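Local coordinates for polysaccharide deacetylase (Bacillus anthracis, PDB 2J13), which probably hydrolyses N-acetyl groups of peptidoglycan or a related cell-wall polysaccharide as a zinc-binding family 4 carbohydrate esterase, at residues P17-I22 with R155-E160; D56-F61 with K236-L241; V148-P153 with Y172-S177. One frame throughout, in Å; residues are numbered along the deposited sequence. Where two conformers were deposited one is given.

How the contacts relate
Three contacts join six segments that follow the chain in the order 17-22, 56-61, 148-153, 155-160, 172-177 and 236-241. Contact 3 lies near the middle of the molecule, its centre about 12 Å from that of contact 1 and about 11 Å from that of contact 2, and it touches both. Contacts 1 and 2 are about 21 Å apart between centres and do not meet. Trp20 and Phe158 of contact 1 pack on Phe175 of contact 3, while Thr60 and Asp239 of contact 2 bond to Arg152 and Tyr150. The N-terminal segment, the parallel strands and the C-terminal helix are thereby tied into one compact unit that includes the NodB-type region.

Contact 1 of 3, residues P17-I22 with R155-E160; sequences PHNWGI and RGVFSE. With CAC (cacodylate ion), chain H.
A two-stranded antiparallel ribbon pairs residues 18-19, near the N-terminus, with residues 157-158, which directly follow an RPPRG run that resembles the RxPxG motif of family 4 carbohydrate esterases. It illustrates how a terminal segment can be tied to the body of a domain by three backbone bonds and a cluster of side chains centred on Phe158.

The backbone supplies all three hydrogen bonds between the segments. His18 and Phe158 form a hydrogen-bonded pair: His18 N reaches Phe158 O at 2.7 Å, almost along the C=O axis, and Phe158 N returns a bond to His18 O at 3.0 Å. The third, from Trp20 N to Gly156 O at 2.8 Å, arrives from above the carbonyl plane, where the ribbon gives way to a turn and Gly156 takes a positive phi of 64°.

The side-chain contacts differ on the two faces. On one, Asn19 and Val157 lie side by side, OD1 of Asn19 touching CG2 of Val157 at 3.4 Å. On the other, Phe158 CG takes the crowded position between backbone N and carbonyl carbon (chi1 67°). His18 CB sits over a face of the Phe158 ring in a CH-pi contact, 3.8 Å from its centroid, while the imidazole crosses the ring obliquely, the planes 46° apart. CE1 of Phe158 also meets the edge of the Trp20 indole at CE3, 3.9 Å away.

Around this, helix 35-43 brings Leu36 and Leu40 against His18, and Trp20 NE1 is bonded to Trp176 O. The guanidinium of Arg155 reaches Asp119 in a salt bridge, while Arg155 N donates to O2 of a cacodylate ion, probably from the crystallisation liquor, at 2.8 Å.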
loop_
_atom_site.group_PDB
_atom_site.type_symbol
_atom_site.label_atom_id
_atom_site.label_comp_id
_atom_site.label_asym_id
_atom_site.label_seq_id
_atom_site.Cartn_x
_atom_site.Cartn_y
_atom_site.Cartn_z
ATOM N N PRO A 17 19.305 -2.336 -7.822
ATOM C CA PRO A 17 18.260 -1.770 -6.961
ATOM C C PRO A 17 17.935 -0.311 -7.221
ATOM O O PRO A 17 18.825 0.508 -7.547
ATOM C CB PRO A 17 18.844 -1.924 -5.552
ATOM C CG PRO A 17 20.288 -2.031 -5.726
ATOM C CD PRO A 17 20.560 -2.563 -7.071
ATOM N N HIS A 18 16.664 0.024 -7.060
ATOM C CA HIS A 18 16.205 1.384 -7.153
ATOM C C HIS A 18 15.399 1.644 -5.898
ATOM O O HIS A 18 14.813 0.693 -5.354
ATOM C CB HIS A 18 15.313 1.521 -8.372
ATOM C CG HIS A 18 15.986 1.172 -9.670
ATOM N ND1 HIS A 18 17.042 1.897 -10.184
ATOM C CD2 HIS A 18 15.721 0.200 -10.576
ATOM C CE1 HIS A 18 17.414 1.371 -11.339
ATOM N NE2 HIS A 18 16.627 0.343 -11.603
ATOM N N ASN A 19 15.407 2.887 -5.416
ATOM C CA ASN A 19 14.563 3.318 -4.300
ATOM C C ASN A 19 13.430 4.155 -4.892
ATOM O O ASN A 19 13.667 5.153 -5.597
ATOM C CB ASN A 19 15.336 4.162 -3.277
ATOM C CG ASN A 19 16.534 3.450 -2.698
ATOM O OD1 ASN A 19 16.582 2.232 -2.639
ATOM N ND2 ASN A 19 17.538 4.224 -2.280
ATOM N N TRP A 20 12.189 3.779 -4.616
ATOM C CA TRP A 20 11.075 4.547 -5.167
ATOM C C TRP A 20 11.057 5.956 -4.613
ATOM O O TRP A 20 11.220 6.151 -3.420
ATOM C CB TRP A 20 9.723 3.886 -4.869
ATOM C CG TRP A 20 8.654 4.654 -5.470
ATOM C CD1 TRP A 20 7.824 5.519 -4.842
ATOM C CD2 TRP A 20 8.295 4.685 -6.858
ATOM N NE1 TRP A 20 6.976 6.070 -5.741
ATOM C CE2 TRP A 20 7.251 5.599 -6.989
ATOM C CE3 TRP A 20 8.778 4.047 -8.003
ATOM C CZ2 TRP A 20 6.638 5.858 -8.210
ATOM C CZ3 TRP A 20 8.168 4.305 -9.215
ATOM C CH2 TRP A 20 7.112 5.221 -9.305
ATOM N N GLY A 21 10.833 6.909 -5.514
ATOM C CA GLY A 21 10.675 8.335 -5.197
ATOM C C GLY A 21 10.034 8.999 -6.412
ATOM O O GLY A 21 10.068 8.434 -7.532
ATOM N N ILE A 22 9.405 10.161 -6.208
ATOM C CA ILE A 22 8.732 10.872 -7.315
ATOM C C ILE A 22 8.680 12.387 -7.091
ATOM O O ILE A 22 7.614 13.016 -7.216
ATOM C CB ILE A 22 7.297 10.336 -7.537
ATOM N N ARG A 155 10.413 -0.445 2.078
ATOM C CA ARG A 155 11.195 0.765 1.755
ATOM C C ARG A 155 11.098 1.268 0.315
ATOM O O ARG A 155 11.851 2.188 -0.091
ATOM C CB ARG A 155 12.648 0.552 2.198
ATOM C CG ARG A 155 12.832 0.203 3.625
ATOM C CD ARG A 155 14.318 -0.099 4.018
ATOM N NE ARG A 155 14.270 -0.752 5.320
ATOM C CZ ARG A 155 14.006 -2.048 5.547
ATOM N NH1 ARG A 155 13.877 -2.958 4.550
ATOM N NH2 ARG A 155 13.896 -2.456 6.809
ATOM N N GLY A 156 10.139 0.757 -0.460
ATOM C CA GLY A 156 9.994 1.103 -1.858
ATOM C C GLY A 156 11.188 0.664 -2.703
ATOM O O GLY A 156 11.416 1.197 -3.793
ATOM N N VAL A 157 11.936 -0.323 -2.202
ATOM C CA VAL A 157 13.099 -0.834 -2.928
ATOM C C VAL A 157 12.670 -1.916 -3.912
ATOM O O VAL A 157 11.928 -2.880 -3.566
ATOM C CB VAL A 157 14.198 -1.300 -1.984
ATOM C CG1 VAL A 157 15.370 -1.955 -2.762
ATOM C CG2 VAL A 157 14.691 -0.126 -1.096
ATOM N N PHE A 158 13.166 -1.797 -5.134
ATOM C CA PHE A 158 12.838 -2.731 -6.203
ATOM C C PHE A 158 13.959 -2.830 -7.245
ATOM O O PHE A 158 14.822 -1.937 -7.327
ATOM C CB PHE A 158 11.549 -2.353 -6.917
ATOM C CG PHE A 158 11.642 -1.061 -7.697
ATOM C CD1 PHE A 158 11.543 0.159 -7.036
ATOM C CD2 PHE A 158 11.838 -1.083 -9.059
ATOM C CE1 PHE A 158 11.646 1.364 -7.730
ATOM C CE2 PHE A 158 11.938 0.116 -9.764
ATOM C CZ PHE A 158 11.837 1.327 -9.073
ATOM N N SER A 159 13.883 -3.906 -8.013
ATOM C CA SER A 159 14.611 -4.060 -9.289
ATOM C C SER A 159 13.663 -4.555 -10.345
ATOM O O SER A 159 12.536 -4.916 -10.076
ATOM C CB SER A 159 15.771 -5.036 -9.112
ATOM O OG SER A 159 15.263 -6.319 -8.756
ATOM N N GLU A 160 14.099 -4.589 -11.596
ATOM C CA GLU A 160 13.333 -5.265 -12.617
ATOM C C GLU A 160 12.954 -6.688 -12.200
ATOM O O GLU A 160 11.815 -7.132 -12.415
ATOM C CB GLU A 160 14.116 -5.304 -13.943
ATOM C CG GLU A 160 13.222 -5.681 -15.086
ATOM C CD GLU A 160 13.955 -5.936 -16.405
ATOM O OE1 GLU A 160 15.183 -6.213 -16.406
ATOM O OE2 GLU A 160 13.244 -5.873 -17.438
HETATM AS AS CAC H . 7.922 2.137 3.815
HETATM O O1 CAC H . 6.363 2.271 4.482
HETATM O O2 CAC H . 8.447 0.500 3.911
HETATM C C1 CAC H . 7.801 2.630 1.935
HETATM C C2 CAC H . 9.238 3.270 4.739
#

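Contact 2 of 3, residues D56-F61 with K236-L241; sequences DIYLTF and KSLDDL. With ZN (zinc ion), chain D.
The carboxylate of Asp56 is shared between a metal and a lysine: OD1 binds zinc at 1.9 Å, while OD2 forms a salt bridge with Lys236 NZ at 3.0 Å. The ammonium comes from above the carboxylate plane, 62° out of it, on a chain bent at chi2, chi3 and chi4. Both positive neighbours would favour the ionised acid. His234 and two waters complete the zinc shell, a site distinct from the zinc held by His113 and His117.

Next to this site, Lys236 N donates to Ile57 O at 2.9 Å, almost straight along the carbonyl axis. This bond lies where strand 234-236 runs parallel to strand 56-63 in the curled sheet of the NodB fold, just before the chain turns into helix 238-243. Farther on the backbones part, and two waters span the gap: one accepts from Leu59 N at 3.0 Å and lies 2.8 Å from Lys236 O, the other bridges Leu59 O and Lys236 O. Ser237 and Asp240 close the helix start with a capping box.

Tyr58 fills the angle between strand and helix. Leu241 CD1 lies over one face of its ring, 3.9 Å from the centroid, and Ser237 O meets the ring edge, 3.3 Å from CE1.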
loop_
_atom_site.group_PDB
_atom_site.type_symbol
_atom_site.label_atom_id
_atom_site.label_comp_id
_atom_site.label_asym_id
_atom_site.label_seq_id
_atom_site.Cartn_x
_atom_site.Cartn_y
_atom_site.Cartn_z
ATOM N N ASP A 56 -10.252 11.387 -8.574
ATOM C CA ASP A 56 -10.226 10.248 -7.640
ATOM C C ASP A 56 -8.831 10.104 -7.082
ATOM O O ASP A 56 -7.850 10.201 -7.813
ATOM C CB ASP A 56 -10.611 8.950 -8.360
ATOM C CG ASP A 56 -12.059 8.929 -8.796
ATOM O OD1 ASP A 56 -12.818 9.797 -8.339
ATOM O OD2 ASP A 56 -12.435 8.044 -9.580
ATOM N N ILE A 57 -8.756 9.900 -5.771
ATOM C CA ILE A 57 -7.497 9.707 -5.058
ATOM C C ILE A 57 -7.591 8.503 -4.115
ATOM O O ILE A 57 -8.671 8.006 -3.830
ATOM C CB ILE A 57 -7.060 10.962 -4.336
ATOM C CG1 ILE A 57 -8.130 11.418 -3.324
ATOM C CG2 ILE A 57 -6.711 12.054 -5.379
ATOM C CD1 ILE A 57 -7.695 12.653 -2.467
ATOM N N TYR A 58 -6.431 8.004 -3.677
ATOM C CA TYR A 58 -6.336 6.677 -3.032
ATOM C C TYR A 58 -5.454 6.745 -1.802
ATOM O O TYR A 58 -4.276 6.961 -1.918
ATOM C CB TYR A 58 -5.767 5.663 -4.036
ATOM C CG TYR A 58 -6.521 5.694 -5.336
ATOM C CD1 TYR A 58 -7.646 4.914 -5.509
ATOM C CD2 TYR A 58 -6.137 6.540 -6.365
ATOM C CE1 TYR A 58 -8.388 4.966 -6.702
ATOM C CE2 TYR A 58 -6.862 6.595 -7.560
ATOM C CZ TYR A 58 -7.993 5.805 -7.702
ATOM O OH TYR A 58 -8.751 5.792 -8.861
ATOM N N LEU A 59 -6.058 6.572 -0.630
ATOM C CA LEU A 59 -5.354 6.599 0.625
ATOM C C LEU A 59 -4.779 5.216 0.959
ATOM O O LEU A 59 -5.493 4.195 0.890
ATOM C CB LEU A 59 -6.328 7.078 1.701
ATOM C CG LEU A 59 -5.825 7.226 3.115
ATOM C CD1 LEU A 59 -4.693 8.229 3.146
ATOM C CD2 LEU A 59 -6.932 7.630 4.099
ATOM N N THR A 60 -3.507 5.195 1.357
ATOM C CA THR A 60 -2.856 3.970 1.789
ATOM C C THR A 60 -1.983 4.249 2.998
ATOM O O THR A 60 -1.580 5.392 3.223
ATOM C CB THR A 60 -1.991 3.348 0.682
ATOM O OG1 THR A 60 -0.821 4.151 0.462
ATOM C CG2 THR A 60 -2.777 3.160 -0.606
ATOM N N PHE A 61 -1.739 3.191 3.760
ATOM C CA PHE A 61 -0.872 3.200 4.948
ATOM C C PHE A 61 -0.001 1.954 4.885
ATOM O O PHE A 61 -0.451 0.905 4.408
ATOM C CB PHE A 61 -1.676 3.153 6.250
ATOM C CG PHE A 61 -2.588 4.334 6.457
ATOM C CD1 PHE A 61 -3.844 4.344 5.924
ATOM C CD2 PHE A 61 -2.182 5.421 7.214
ATOM C CE1 PHE A 61 -4.697 5.453 6.137
ATOM C CE2 PHE A 61 -3.027 6.492 7.403
ATOM C CZ PHE A 61 -4.248 6.505 6.814
ATOM N N LYS A 236 -11.198 6.818 -3.114
ATOM C CA LYS A 236 -11.548 5.546 -3.698
ATOM C C LYS A 236 -10.584 4.441 -3.242
ATOM O O LYS A 236 -9.570 4.714 -2.590
ATOM C CB LYS A 236 -11.532 5.678 -5.222
ATOM C CG LYS A 236 -12.430 6.785 -5.796
ATOM C CD LYS A 236 -13.879 6.370 -5.744
ATOM C CE LYS A 236 -14.637 6.786 -6.967
ATOM N NZ LYS A 236 -14.169 6.053 -8.180
ATOM N N SER A 237 -10.920 3.203 -3.580
ATOM C CA SER A 237 -10.091 2.042 -3.229
ATOM C C SER A 237 -9.180 1.635 -4.366
ATOM O O SER A 237 -9.379 2.027 -5.510
ATOM C CB SER A 237 -10.967 0.847 -2.898
ATOM O OG SER A 237 -11.418 0.257 -4.106
ATOM N N LEU A 238 -8.185 0.807 -4.058
ATOM C CA LEU A 238 -7.275 0.304 -5.091
ATOM C C LEU A 238 -8.011 -0.608 -6.085
ATOM O O LEU A 238 -7.640 -0.657 -7.234
ATOM C CB LEU A 238 -6.075 -0.406 -4.490
ATOM C CG LEU A 238 -5.127 0.496 -3.699
ATOM C CD1 LEU A 238 -3.934 -0.318 -3.225
ATOM C CD2 LEU A 238 -4.635 1.692 -4.546
ATOM N N ASP A 239 -9.048 -1.297 -5.631
ATOM C CA ASP A 239 -9.969 -2.011 -6.556
ATOM C C ASP A 239 -10.600 -1.028 -7.571
ATOM O O ASP A 239 -10.741 -1.335 -8.777
ATOM C CB ASP A 239 -11.056 -2.744 -5.760
ATOM C CG ASP A 239 -10.537 -3.951 -4.936
ATOM O OD1 ASP A 239 -9.366 -4.381 -5.028
ATOM O OD2 ASP A 239 -11.357 -4.495 -4.159
ATOM N N ASP A 240 -11.011 0.147 -7.101
ATOM C CA ASP A 240 -11.590 1.177 -7.980
ATOM C C ASP A 240 -10.554 1.660 -8.991
ATOM O O ASP A 240 -10.865 1.892 -10.179
ATOM C CB ASP A 240 -12.081 2.389 -7.165
ATOM C CG ASP A 240 -13.215 2.063 -6.220
ATOM O OD1 ASP A 240 -14.109 1.280 -6.623
ATOM O OD2 ASP A 240 -13.257 2.619 -5.075
ATOM N N LEU A 241 -9.308 1.790 -8.538
ATOM C CA LEU A 241 -8.225 2.241 -9.382
ATOM C C LEU A 241 -8.103 1.304 -10.577
ATOM O O LEU A 241 -8.079 1.757 -11.721
ATOM C CB LEU A 241 -6.888 2.271 -8.623
ATOM C CG LEU A 241 -5.754 2.941 -9.410
ATOM C CD1 LEU A 241 -4.723 3.632 -8.505
ATOM C CD2 LEU A 241 -5.072 1.928 -10.344
HETATM ZN ZN ZN D . -14.685 10.223 -8.720
HETATM O O HOH W 1 -7.276 3.501 -1.216
HETATM O O HOH W 2 -9.003 6.391 -0.468
HETATM O O HOH W 3 -16.953 9.467 -9.025
HETATM O O HOH W 4 -14.487 11.135 -10.791
#

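Contact 3 of 3, residues V148-P153 with Y172-S177; sequences VKYVRP and YNVFWS
Two short parallel strands, 150-151 and 172-174, are joined in the chain by helix 160-168 in a beta-alpha-beta arrangement, and their contact is partly open at the Lys149 and Tyr172 end but buried around Val151, Arg152 and Val174. At the open end the Tyr150 and Tyr172 rings point the same way with planes 22° apart, yet are slid so far that they barely overlap, touching through Tyr150 CE1 and Tyr172 CD2 at 3.6 Å. Lys149 CB covers the centre of one face of Tyr150.

The backbone ladder is regular: Tyr172 N bonds to Lys149 O at 2.9 Å, Val151 N to Tyr172 O at 2.8 Å, and Val174 N to Val151 O at 2.8 Å, each nearly along the C=O axis.

Beyond it the buried Arg152 takes over the role of the backbone. Its chain, bent at chi3 (-77°), turns the guanidinium so that NE donates to Val174 O at 3.0 Å and NH2 to Phe175 O at 2.9 Å. Trp176 CE3 lies over the guanidinium face, 3.8 Å from NE, although the two planes stand 77° apart. NH1 is left to Asp62, in a salt bridge, and to Thr60.

Strand 46-47 flanks strand 172-174, helix 160-168 packs against Val151, Asn173 and Phe175, and helix 238-243 lies against Tyr150, Tyr172 and Val174.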
loop_
_atom_site.group_PDB
_atom_site.type_symbol
_atom_site.label_atom_id
_atom_site.label_comp_id
_atom_site.label_asym_id
_atom_site.label_seq_id
_atom_site.Cartn_x
_atom_site.Cartn_y
_atom_site.Cartn_z
ATOM N N VAL A 148 -5.680 -11.313 -2.031
ATOM C CA VAL A 148 -4.632 -10.352 -1.677
ATOM C C VAL A 148 -3.936 -10.012 -2.996
ATOM O O VAL A 148 -3.095 -10.778 -3.480
ATOM C CB VAL A 148 -3.657 -10.912 -0.642
ATOM C CG1 VAL A 148 -2.530 -9.923 -0.363
ATOM C CG2 VAL A 148 -4.386 -11.307 0.693
ATOM N N LYS A 149 -4.273 -8.869 -3.577
ATOM C CA LYS A 149 -3.869 -8.483 -4.928
ATOM C C LYS A 149 -2.694 -7.505 -4.955
ATOM O O LYS A 149 -2.048 -7.336 -5.980
ATOM C CB LYS A 149 -5.041 -7.774 -5.625
ATOM C CG LYS A 149 -6.311 -8.627 -5.876
ATOM C CD LYS A 149 -7.034 -8.130 -7.124
ATOM C CE LYS A 149 -7.613 -6.720 -6.960
ATOM N NZ LYS A 149 -8.071 -5.986 -8.233
ATOM N N TYR A 150 -2.458 -6.826 -3.833
ATOM C CA TYR A 150 -1.599 -5.626 -3.805
ATOM C C TYR A 150 -0.381 -5.847 -2.914
ATOM O O TYR A 150 -0.518 -6.151 -1.742
ATOM C CB TYR A 150 -2.403 -4.407 -3.345
ATOM C CG TYR A 150 -3.664 -4.235 -4.144
ATOM C CD1 TYR A 150 -3.619 -3.941 -5.502
ATOM C CD2 TYR A 150 -4.906 -4.402 -3.557
ATOM C CE1 TYR A 150 -4.794 -3.818 -6.245
ATOM C CE2 TYR A 150 -6.051 -4.285 -4.281
ATOM C CZ TYR A 150 -5.998 -4.003 -5.625
ATOM O OH TYR A 150 -7.180 -3.891 -6.350
ATOM N N VAL A 151 0.801 -5.614 -3.482
ATOM C CA VAL A 151 2.055 -5.688 -2.754
ATOM C C VAL A 151 2.718 -4.320 -2.797
ATOM O O VAL A 151 2.791 -3.731 -3.852
ATOM C CB VAL A 151 2.984 -6.768 -3.363
ATOM C CG1 VAL A 151 4.402 -6.598 -2.862
ATOM C CG2 VAL A 151 2.410 -8.149 -3.033
ATOM N N ARG A 152 3.213 -3.843 -1.668
ATOM C CA ARG A 152 4.123 -2.680 -1.644
ATOM C C ARG A 152 5.474 -3.138 -1.061
ATOM O O ARG A 152 5.547 -3.635 0.069
ATOM C CB ARG A 152 3.548 -1.556 -0.803
ATOM C CG ARG A 152 4.406 -0.297 -0.796
ATOM C CD ARG A 152 3.708 0.848 -0.195
ATOM N NE ARG A 152 2.738 1.431 -1.099
ATOM C CZ ARG A 152 1.776 2.248 -0.689
ATOM N NH1 ARG A 152 1.590 2.451 0.606
ATOM N NH2 ARG A 152 0.962 2.762 -1.567
ATOM N N PRO A 153 6.558 -3.001 -1.832
ATOM C CA PRO A 153 7.840 -3.459 -1.339
ATOM C C PRO A 153 8.372 -2.689 -0.138
ATOM O O PRO A 153 8.217 -1.447 -0.074
ATOM C CB PRO A 153 8.791 -3.236 -2.554
ATOM C CG PRO A 153 7.998 -2.982 -3.650
ATOM C CD PRO A 153 6.661 -2.480 -3.204
ATOM N N TYR A 172 -0.066 -7.026 -8.011
ATOM C CA TYR A 172 0.362 -5.680 -8.425
ATOM C C TYR A 172 1.440 -5.144 -7.482
ATOM O O TYR A 172 1.387 -5.302 -6.249
ATOM C CB TYR A 172 -0.781 -4.687 -8.410
ATOM C CG TYR A 172 -1.924 -4.982 -9.349
ATOM C CD1 TYR A 172 -1.871 -4.582 -10.672
ATOM C CD2 TYR A 172 -3.062 -5.622 -8.899
ATOM C CE1 TYR A 172 -2.955 -4.818 -11.521
ATOM C CE2 TYR A 172 -4.143 -5.869 -9.734
ATOM C CZ TYR A 172 -4.076 -5.480 -11.034
ATOM O OH TYR A 172 -5.157 -5.731 -11.852
ATOM N N ASN A 173 2.362 -4.401 -8.069
ATOM C CA ASN A 173 3.375 -3.682 -7.339
ATOM C C ASN A 173 2.837 -2.244 -7.167
ATOM O O ASN A 173 2.769 -1.488 -8.146
ATOM C CB ASN A 173 4.630 -3.607 -8.191
ATOM C CG ASN A 173 5.346 -4.967 -8.343
ATOM O OD1 ASN A 173 5.987 -5.434 -7.399
ATOM N ND2 ASN A 173 5.252 -5.582 -9.541
ATOM N N VAL A 174 2.529 -1.872 -5.938
ATOM C CA VAL A 174 1.831 -0.613 -5.663
ATOM C C VAL A 174 2.761 0.334 -4.933
ATOM O O VAL A 174 3.127 0.101 -3.776
ATOM C CB VAL A 174 0.567 -0.830 -4.839
ATOM C CG1 VAL A 174 -0.157 0.507 -4.675
ATOM C CG2 VAL A 174 -0.347 -1.872 -5.477
ATOM N N PHE A 175 3.157 1.412 -5.624
ATOM C CA PHE A 175 3.999 2.438 -5.037
ATOM C C PHE A 175 3.128 3.601 -4.590
ATOM O O PHE A 175 2.023 3.348 -4.156
ATOM C CB PHE A 175 5.114 2.793 -6.021
ATOM C CG PHE A 175 6.081 1.671 -6.209
ATOM C CD1 PHE A 175 7.107 1.478 -5.316
ATOM C CD2 PHE A 175 5.925 0.795 -7.233
ATOM C CE1 PHE A 175 7.992 0.417 -5.474
ATOM C CE2 PHE A 175 6.823 -0.262 -7.406
ATOM C CZ PHE A 175 7.834 -0.432 -6.520
ATOM N N TRP A 176 3.578 4.840 -4.707
ATOM C CA TRP A 176 2.780 6.002 -4.233
ATOM C C TRP A 176 3.217 7.229 -4.988
ATOM O O TRP A 176 4.286 7.235 -5.592
ATOM C CB TRP A 176 2.945 6.234 -2.727
ATOM C CG TRP A 176 4.324 6.497 -2.272
ATOM C CD1 TRP A 176 4.942 7.694 -2.112
ATOM C CD2 TRP A 176 5.304 5.500 -1.933
ATOM N NE1 TRP A 176 6.233 7.521 -1.677
ATOM C CE2 TRP A 176 6.484 6.177 -1.568
ATOM C CE3 TRP A 176 5.294 4.103 -1.910
ATOM C CZ2 TRP A 176 7.642 5.501 -1.186
ATOM C CZ3 TRP A 176 6.436 3.450 -1.533
ATOM C CH2 TRP A 176 7.594 4.137 -1.180
ATOM N N SER A 177 2.413 8.274 -4.916
ATOM C CA SER A 177 2.807 9.547 -5.531
ATOM C C SER A 177 3.059 10.690 -4.568
ATOM O O SER A 177 3.782 11.663 -4.918
ATOM C CB SER A 177 1.814 9.932 -6.615
ATOM O OG SER A 177 0.571 10.293 -6.065
#